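Activator of Hsp90 ATPase homologue 1/2-like C-terminal domain-containing protein (Nitrosomonas europaea, PDB 1XFS) is of unknown function but belongs to the AHA1 family, whose helix-grip fold of the Bet v 1-like clan suggests a role in binding a ligand or partner protein. Local coordinates at residues Glu33-Lys36 and Lys37-Pro41; Glu79-Asp82 and Glu83-Leu86; Gln121-Ser125 and Gly126-Thr130; Met134-Thr137 and Pro138-Lys142. All coordinates share one frame; numbering follows the deposited sequence.

Contact 1: Glu33-Lys36 and Lys37-Pro41; sequences ELLK and KWFVP
Leu35 meets both Trp38 and Phe39 through a single methyl: its CD2 lies 3.7 Å from Trp38 CZ2 and 3.8 Å from Phe39 CD1, with the leucine running alongside each ring and pointing the same way. Phe39 CD1 in turn sits over the rim of one face of the indole, and CG of Trp38 is wedged between its own backbone N and carbonyl carbon (chi1 73°), a torsion that turns the ring back against the last carbonyls of helix 32-35. There Trp38 CD1, at the ring edge, comes within 3.0 Å of Leu34 O, while the indole NE1 donates to Gly28 O. The backbone here is equally compact. Leu35 O accepts two N-H groups, Trp38 N from above the carbonyl plane and Phe39 N within it at 3.0 Å; Lys37 N reaches Leu34 O, also from above its plane. These bonds turn the chain out of helix 32-35 into the loop before strand 45-51. In this Bet v 1-like fold the apolar cluster fits between the sheet, where Leu35 touches Val51 and Phe59, and helix 149-167, whose Leu160 and Leu163 cover Trp38. The other side is looser and polar. Lys36, its chain bent at the end (chi4 -59°), brings NZ to 2.8 Å from Glu33 O and forms a salt bridge with Glu33 OE2 whose hydrogen bond is weak, whereas exposed Lys37 runs out extended, its NZ 5.2 Å from Lys36 NZ.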
# COMPACT_ATOMS: atom_id res chain seq x y z
N GLU A 33 -4.95 -14.72 17.80
CA GLU A 33 -4.80 -15.81 18.76
C GLU A 33 -3.97 -16.97 18.20
O GLU A 33 -3.33 -17.69 18.96
CB GLU A 33 -6.17 -16.32 19.21
CG GLU A 33 -6.84 -15.44 20.26
CD GLU A 33 -6.20 -15.58 21.64
OE1 GLU A 33 -6.43 -16.62 22.30
OE2 GLU A 33 -5.45 -14.67 22.05
N LEU A 34 -3.99 -17.14 16.88
CA LEU A 34 -3.23 -18.20 16.23
C LEU A 34 -1.88 -17.66 15.77
O LEU A 34 -0.85 -18.32 15.94
CB LEU A 34 -4.01 -18.75 15.03
CG LEU A 34 -5.29 -19.52 15.37
CD1 LEU A 34 -6.06 -19.87 14.10
CD2 LEU A 34 -4.90 -20.78 16.13
N LEU A 35 -1.89 -16.47 15.20
CA LEU A 35 -0.67 -15.83 14.72
C LEU A 35 0.42 -15.77 15.78
O LEU A 35 1.58 -16.05 15.50
CB LEU A 35 -0.98 -14.41 14.25
CG LEU A 35 -1.57 -14.28 12.84
CD1 LEU A 35 -2.13 -12.87 12.64
CD2 LEU A 35 -0.48 -14.57 11.81
N LYS A 36 0.04 -15.41 17.00
CA LYS A 36 1.04 -15.29 18.06
C LYS A 36 1.71 -16.61 18.42
O LYS A 36 2.65 -16.63 19.22
CB LYS A 36 0.41 -14.67 19.30
CG LYS A 36 -0.58 -15.55 20.02
CD LYS A 36 -1.10 -14.86 21.26
CE LYS A 36 -1.86 -15.82 22.15
NZ LYS A 36 -3.02 -16.43 21.46
N LYS A 37 1.24 -17.71 17.84
CA LYS A 37 1.81 -19.01 18.14
C LYS A 37 2.67 -19.63 17.04
O LYS A 37 3.11 -20.77 17.17
CB LYS A 37 0.71 -20.00 18.52
CG LYS A 37 0.03 -19.66 19.83
CD LYS A 37 -0.98 -20.72 20.20
CE LYS A 37 -1.55 -20.46 21.57
NZ LYS A 37 -2.50 -21.54 21.96
N TRP A 38 2.91 -18.90 15.95
CA TRP A 38 3.71 -19.44 14.86
C TRP A 38 4.41 -18.42 13.97
O TRP A 38 5.40 -18.73 13.31
CB TRP A 38 2.83 -20.31 13.95
CG TRP A 38 1.88 -19.51 13.09
CD1 TRP A 38 0.59 -19.16 13.40
CD2 TRP A 38 2.15 -18.93 11.81
NE1 TRP A 38 0.05 -18.40 12.39
CE2 TRP A 38 0.99 -18.24 11.40
CE3 TRP A 38 3.27 -18.92 10.96
CZ2 TRP A 38 0.91 -17.56 10.18
CZ3 TRP A 38 3.20 -18.24 9.75
CH2 TRP A 38 2.02 -17.57 9.37
N PHE A 39 3.88 -17.19 13.95
CA PHE A 39 4.40 -16.11 13.11
C PHE A 39 5.90 -15.85 13.20
O PHE A 39 6.51 -15.41 12.22
CB PHE A 39 3.62 -14.83 13.41
CG PHE A 39 3.72 -13.79 12.34
CD1 PHE A 39 3.23 -14.03 11.05
CD2 PHE A 39 4.29 -12.55 12.62
CE1 PHE A 39 3.30 -13.04 10.06
CE2 PHE A 39 4.36 -11.56 11.64
CZ PHE A 39 3.87 -11.80 10.36
N VAL A 40 6.49 -16.10 14.36
CA VAL A 40 7.92 -15.91 14.52
C VAL A 40 8.56 -17.24 14.90
O VAL A 40 7.96 -18.05 15.62
CB VAL A 40 8.25 -14.86 15.62
CG1 VAL A 40 7.73 -13.49 15.19
CG2 VAL A 40 7.63 -15.26 16.95
N PRO A 41 9.76 -17.51 14.39
CA PRO A 41 10.48 -18.75 14.67
C PRO A 41 11.05 -18.77 16.08
O PRO A 41 11.76 -17.84 16.47
CB PRO A 41 11.56 -18.77 13.59
CG PRO A 41 11.87 -17.32 13.43
CD PRO A 41 10.50 -16.68 13.41
O HOH W 1 5.22 -17.29 16.96

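Contact 2: Glu79-Asp82 and Glu83-Leu86; sequences EVTD and EKRL
Thr81 faces both Lys84 and Arg85, a classic beta bulge at the closed end of the hairpin of strands 70-81 and 85-89. Glu83 takes the turn with positive phi (54°), and its side chain leads away to touch Trp26 of helix 22-30. Next, Lys84 N donates to Thr81 O at 2.9 Å, and the lysine CB lies alongside Thr81 CG2, 3.8 Å away. Arg85 N shares that same carbonyl oxygen, in its plane and on a lone pair, while Arg85 O accepts from Thr81 N at 2.8 Å. From the face that Thr81 also occupies, the arginine bends at chi3 (-66°) and brings NH1 to 3.0 Å from Glu79 OE1, a salt bridge on the syn lone pair with the carboxylate and guanidinium planes 52° apart. Thr81 OG1 donates to the anti lone pair of the same oxygen, so OE1 is gripped on both its lone pairs. Without the carboxylate of Glu79, as with an alanine here, Arg85 NH1 is likely to lose its charge partner and Thr81 OG1 to be set free to turn. Leu86 lies on the other face, beside Val80, with its CD1 4.1 Å from Val80 CG2 and 3.7 Å from Glu79 O.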
# COMPACT_ATOMS: atom_id res chain seq x y z
N GLU A 79 -4.47 -6.24 0.54
CA GLU A 79 -5.45 -7.08 -0.13
C GLU A 79 -5.83 -8.22 0.79
O GLU A 79 -4.96 -8.83 1.43
CB GLU A 79 -4.91 -7.65 -1.45
CG GLU A 79 -5.92 -8.58 -2.14
CD GLU A 79 -5.41 -9.24 -3.40
OE1 GLU A 79 -5.93 -10.31 -3.76
OE2 GLU A 79 -4.50 -8.68 -4.06
N VAL A 80 -7.12 -8.49 0.87
CA VAL A 80 -7.65 -9.57 1.68
C VAL A 80 -8.66 -10.30 0.82
O VAL A 80 -9.82 -9.89 0.73
CB VAL A 80 -8.35 -9.06 2.96
CG1 VAL A 80 -8.82 -10.23 3.80
CG2 VAL A 80 -7.38 -8.19 3.77
N THR A 81 -8.22 -11.37 0.17
CA THR A 81 -9.10 -12.16 -0.68
C THR A 81 -9.23 -13.48 0.06
O THR A 81 -8.33 -14.32 0.04
CB THR A 81 -8.47 -12.31 -2.08
OG1 THR A 81 -8.24 -11.00 -2.63
CG2 THR A 81 -9.41 -13.07 -3.02
N ASP A 82 -10.35 -13.63 0.75
CA ASP A 82 -10.61 -14.81 1.58
C ASP A 82 -10.14 -16.16 1.04
O ASP A 82 -10.48 -16.57 -0.07
CB ASP A 82 -12.09 -14.86 1.96
CG ASP A 82 -12.49 -13.75 2.94
OD1 ASP A 82 -11.59 -13.04 3.46
OD2 ASP A 82 -13.70 -13.56 3.19
N GLU A 83 -9.32 -16.83 1.86
CA GLU A 83 -8.76 -18.14 1.58
C GLU A 83 -8.02 -18.23 0.25
O GLU A 83 -7.84 -19.31 -0.30
CB GLU A 83 -9.86 -19.21 1.68
CG GLU A 83 -10.51 -19.21 3.06
CD GLU A 83 -11.62 -20.23 3.23
OE1 GLU A 83 -12.36 -20.14 4.23
OE2 GLU A 83 -11.75 -21.12 2.36
N LYS A 84 -7.54 -17.09 -0.23
CA LYS A 84 -6.86 -17.06 -1.51
C LYS A 84 -5.59 -16.22 -1.51
O LYS A 84 -4.51 -16.71 -1.84
CB LYS A 84 -7.83 -16.53 -2.58
CG LYS A 84 -7.20 -16.24 -3.93
CD LYS A 84 -6.61 -17.49 -4.56
CE LYS A 84 -5.94 -17.15 -5.89
NZ LYS A 84 -6.88 -16.46 -6.83
N ARG A 85 -5.72 -14.95 -1.13
CA ARG A 85 -4.55 -14.07 -1.14
C ARG A 85 -4.56 -13.03 -0.02
O ARG A 85 -5.57 -12.38 0.23
CB ARG A 85 -4.44 -13.37 -2.50
CG ARG A 85 -3.14 -12.59 -2.67
CD ARG A 85 -3.08 -11.82 -3.98
NE ARG A 85 -3.03 -12.69 -5.15
CZ ARG A 85 -4.09 -13.05 -5.87
NH1 ARG A 85 -5.30 -12.61 -5.55
NH2 ARG A 85 -3.95 -13.84 -6.93
N LEU A 86 -3.42 -12.91 0.65
CA LEU A 86 -3.26 -11.94 1.72
C LEU A 86 -2.00 -11.14 1.42
O LEU A 86 -0.95 -11.71 1.16
CB LEU A 86 -3.11 -12.65 3.06
CG LEU A 86 -3.06 -11.74 4.29
CD1 LEU A 86 -4.38 -10.97 4.42
CD2 LEU A 86 -2.83 -12.60 5.53

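Contact 3: Gln121-Ser125 and Gly126-Thr130; sequences QPTSS and GTRYT
Thr123 turns OG1 between its backbone N and carbonyl carbon (chi1 62°), which lets OG1 accept a hydrogen bond from Gly126 N at 2.8 Å and leaves CG2 to reach Arg128 CB at 3.9 Å. Arg128 sets CG opposite its backbone N (chi1 -179°), as Gln121 does, so the two side chains run side by side from the same face of the sheet. Gln121 NE2 stands over one face of the Arg128 guanidinium, 4.1 Å from NH1; the charge itself is paired with Glu17 on strand 11-18. These residues close the beta hairpin of strands 115-122 and 127-134. Gln121 and Arg128 form an antiparallel hydrogen-bonded pair: Arg128 N meets Gln121 O at 2.7 Å in an almost straight bond (178° at the hydrogen), and Gln121 N returns one to Arg128 O. Beyond the pair of Pro122 and Thr127, Thr123 N donates to Gly126 O from above the carbonyl plane at 2.9 Å. Water 2 gives one bond to that oxygen and another to Thr123 O, bridging the two carbonyls. On the face of Pro122, buried Thr127 brings CG2 to 3.6 Å from Gln121 O, and its OG1 is hydrogen-bonded to Val20 O.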
# COMPACT_ATOMS: atom_id res chain seq x y z
N GLN A 121 -3.70 -22.18 -2.27
CA GLN A 121 -4.38 -22.95 -3.29
C GLN A 121 -4.71 -24.31 -2.71
O GLN A 121 -3.83 -25.03 -2.26
CB GLN A 121 -3.49 -23.10 -4.52
CG GLN A 121 -4.12 -23.83 -5.70
CD GLN A 121 -3.20 -23.88 -6.91
OE1 GLN A 121 -2.87 -22.84 -7.49
NE2 GLN A 121 -2.78 -25.08 -7.29
N PRO A 122 -6.00 -24.68 -2.68
CA PRO A 122 -6.34 -25.99 -2.12
C PRO A 122 -5.83 -27.11 -3.03
O PRO A 122 -5.79 -26.96 -4.25
CB PRO A 122 -7.86 -25.95 -2.02
CG PRO A 122 -8.26 -25.02 -3.13
CD PRO A 122 -7.22 -23.93 -3.06
N THR A 123 -5.41 -28.21 -2.41
CA THR A 123 -4.91 -29.37 -3.14
C THR A 123 -5.71 -30.58 -2.69
O THR A 123 -6.57 -30.48 -1.81
CB THR A 123 -3.42 -29.64 -2.85
OG1 THR A 123 -3.26 -29.95 -1.46
CG2 THR A 123 -2.58 -28.43 -3.22
N SER A 124 -5.41 -31.75 -3.26
CA SER A 124 -6.14 -32.95 -2.88
C SER A 124 -5.84 -33.41 -1.45
O SER A 124 -6.65 -34.09 -0.83
CB SER A 124 -5.84 -34.09 -3.86
OG SER A 124 -4.45 -34.37 -3.92
N SER A 125 -4.68 -33.02 -0.92
CA SER A 125 -4.30 -33.43 0.42
C SER A 125 -4.22 -32.28 1.43
O SER A 125 -4.06 -32.51 2.62
CB SER A 125 -2.96 -34.16 0.39
OG SER A 125 -1.95 -33.34 -0.16
N GLY A 126 -4.30 -31.04 0.95
CA GLY A 126 -4.22 -29.92 1.87
C GLY A 126 -4.24 -28.56 1.20
O GLY A 126 -5.17 -28.24 0.46
N THR A 127 -3.21 -27.76 1.46
CA THR A 127 -3.12 -26.43 0.88
C THR A 127 -1.71 -26.12 0.41
O THR A 127 -0.74 -26.41 1.10
CB THR A 127 -3.53 -25.34 1.90
OG1 THR A 127 -4.78 -25.68 2.49
CG2 THR A 127 -3.66 -23.98 1.20
N ARG A 128 -1.61 -25.52 -0.77
CA ARG A 128 -0.32 -25.13 -1.31
C ARG A 128 -0.12 -23.69 -0.84
O ARG A 128 -0.96 -22.82 -1.10
CB ARG A 128 -0.33 -25.21 -2.84
CG ARG A 128 0.99 -24.83 -3.49
CD ARG A 128 1.02 -25.29 -4.94
NE ARG A 128 0.76 -26.72 -5.03
CZ ARG A 128 0.75 -27.41 -6.16
NH1 ARG A 128 0.98 -26.80 -7.32
NH2 ARG A 128 0.51 -28.72 -6.14
N TYR A 129 0.98 -23.47 -0.13
CA TYR A 129 1.30 -22.15 0.41
C TYR A 129 2.48 -21.53 -0.31
O TYR A 129 3.54 -22.12 -0.42
CB TYR A 129 1.63 -22.29 1.91
CG TYR A 129 2.21 -21.04 2.55
CD1 TYR A 129 3.56 -20.71 2.40
CD2 TYR A 129 1.41 -20.18 3.30
CE1 TYR A 129 4.10 -19.56 2.97
CE2 TYR A 129 1.94 -19.03 3.88
CZ TYR A 129 3.28 -18.72 3.71
OH TYR A 129 3.80 -17.57 4.27
N THR A 130 2.28 -20.31 -0.81
CA THR A 130 3.33 -19.61 -1.51
C THR A 130 3.49 -18.23 -0.87
O THR A 130 2.53 -17.48 -0.76
CB THR A 130 3.00 -19.48 -3.02
OG1 THR A 130 2.85 -20.78 -3.59
CG2 THR A 130 4.10 -18.74 -3.76
O HOH W 2 -7.58 -29.38 0.34

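Contact 4: Met134-Thr137 and Pro138-Lys142; sequences MHNT and PGQRK
His135 and Arg141 approach to 5.7 Å between CA atoms where the chain turns into helix 138-145, and Thr137 O receives Arg141 N at 3.1 Å in the carbonyl plane, the first full helical turn. The imidazole of His135 lies against that turn: the CA of Arg141 stands over one ring face, 3.9 Å from the centroid and 17° off the normal, a CH-pi contact. With CG anti to the carbonyl carbon (chi1 -54°), the ring is laid against the first turn of the helix, while the guanidinium goes off with its plane 87° from that of the ring, to a salt bridge with Glu145. Both ring nitrogens are engaged, ND1 with Leu10 O and NE2 with His144 ND1. Replacing the ring of His135 by the short side chain of a serine is likely to open a gap beside Arg141 CA and leave Leu10 O and His144 without these partners. Thr137 is the helix N-cap: its OG1 accepts from Gln140 N in a weak bond of 3.4 Å, alongside another weak bond from the same N-H to Thr137 O. Gln140 bends over this cap, putting CG 3.3 Å from Thr137 OG1 and 3.1 Å from Asn136 ND2. Water 3 accepts from Asn136 N and donates to Gln140 OE1 at 2.6 Å, linking loop and helix. The preceding loop also meets the second subunit of the assembly, where Arg97 of that chain donates from NH2 to His135 O.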
# COMPACT_ATOMS: atom_id res chain seq x y z
N MSE A 134 8.61 -8.91 -1.06
CA MSE A 134 9.05 -7.92 -2.03
C MSE A 134 9.87 -6.83 -1.36
O MSE A 134 9.47 -6.28 -0.34
CB MSE A 134 7.84 -7.28 -2.72
CG MSE A 134 6.90 -8.25 -3.39
SE MSE A 134 5.32 -7.31 -4.03
CE MSE A 134 6.04 -6.64 -5.64
N HIS A 135 11.03 -6.52 -1.93
CA HIS A 135 11.90 -5.49 -1.38
C HIS A 135 12.04 -4.32 -2.34
O HIS A 135 11.68 -4.42 -3.51
CB HIS A 135 13.28 -6.08 -1.07
CG HIS A 135 13.22 -7.29 -0.20
ND1 HIS A 135 13.03 -8.55 -0.70
CD2 HIS A 135 13.24 -7.41 1.15
CE1 HIS A 135 12.94 -9.41 0.31
NE2 HIS A 135 13.06 -8.74 1.44
N ASN A 136 12.58 -3.21 -1.85
CA ASN A 136 12.73 -2.02 -2.68
C ASN A 136 14.03 -1.96 -3.47
O ASN A 136 14.08 -1.31 -4.52
CB ASN A 136 12.56 -0.74 -1.82
CG ASN A 136 13.44 -0.73 -0.57
OD1 ASN A 136 13.08 -0.10 0.43
ND2 ASN A 136 14.59 -1.39 -0.63
N THR A 137 15.06 -2.66 -3.01
CA THR A 137 16.35 -2.65 -3.68
C THR A 137 17.05 -4.00 -3.55
O THR A 137 16.73 -4.79 -2.66
CB THR A 137 17.28 -1.59 -3.08
OG1 THR A 137 17.43 -1.84 -1.68
CG2 THR A 137 16.69 -0.19 -3.27
N PRO A 138 18.03 -4.28 -4.43
CA PRO A 138 18.75 -5.55 -4.37
C PRO A 138 19.49 -5.69 -3.03
O PRO A 138 19.57 -6.79 -2.47
CB PRO A 138 19.72 -5.46 -5.55
CG PRO A 138 18.97 -4.60 -6.53
CD PRO A 138 18.41 -3.52 -5.64
N GLY A 139 20.01 -4.58 -2.54
CA GLY A 139 20.73 -4.58 -1.27
C GLY A 139 19.86 -5.02 -0.11
O GLY A 139 20.32 -5.70 0.81
N GLN A 140 18.60 -4.60 -0.14
CA GLN A 140 17.66 -4.96 0.90
C GLN A 140 17.29 -6.44 0.76
O GLN A 140 17.15 -7.14 1.76
CB GLN A 140 16.41 -4.08 0.81
CG GLN A 140 16.59 -2.69 1.40
CD GLN A 140 15.94 -2.54 2.77
OE1 GLN A 140 14.71 -2.48 2.88
NE2 GLN A 140 16.76 -2.49 3.81
N ARG A 141 17.15 -6.91 -0.47
CA ARG A 141 16.82 -8.31 -0.72
C ARG A 141 17.96 -9.17 -0.19
O ARG A 141 17.74 -10.16 0.52
CB ARG A 141 16.66 -8.58 -2.22
CG ARG A 141 16.10 -9.97 -2.54
CD ARG A 141 16.75 -10.58 -3.77
NE ARG A 141 18.10 -11.07 -3.48
CZ ARG A 141 19.21 -10.55 -3.99
NH1 ARG A 141 20.39 -11.07 -3.65
NH2 ARG A 141 19.16 -9.53 -4.84
N LYS A 142 19.18 -8.79 -0.54
CA LYS A 142 20.38 -9.50 -0.11
C LYS A 142 20.47 -9.49 1.42
O LYS A 142 20.80 -10.51 2.04
CB LYS A 142 21.62 -8.84 -0.72
CG LYS A 142 22.94 -9.54 -0.43
CD LYS A 142 23.00 -10.92 -1.07
CE LYS A 142 24.37 -11.54 -0.88
NZ LYS A 142 24.47 -12.88 -1.53
O HOH W 3 13.19 -3.43 1.01

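Contact 1 reaches deepest, its centre about 9 Å from the centre of the chain, and relies on apolar rings between sheet and helix 149-167. Contacts 2 and 3 are hairpin ends of the same seven-stranded sheet, on neighbouring strands 85-89 and 115-122, their centres about 14 Å apart. Contact 2 is a surface contact built round a salt bridge; contact 3, partly buried, uses a threonine hydroxyl and a water to close its turn. Contact 4 is also partly buried and lies across the chain's centre from contact 1; it follows strand 127-134 of contact 3, joins a loop to a helix start and, of the four, alone touches the second subunit.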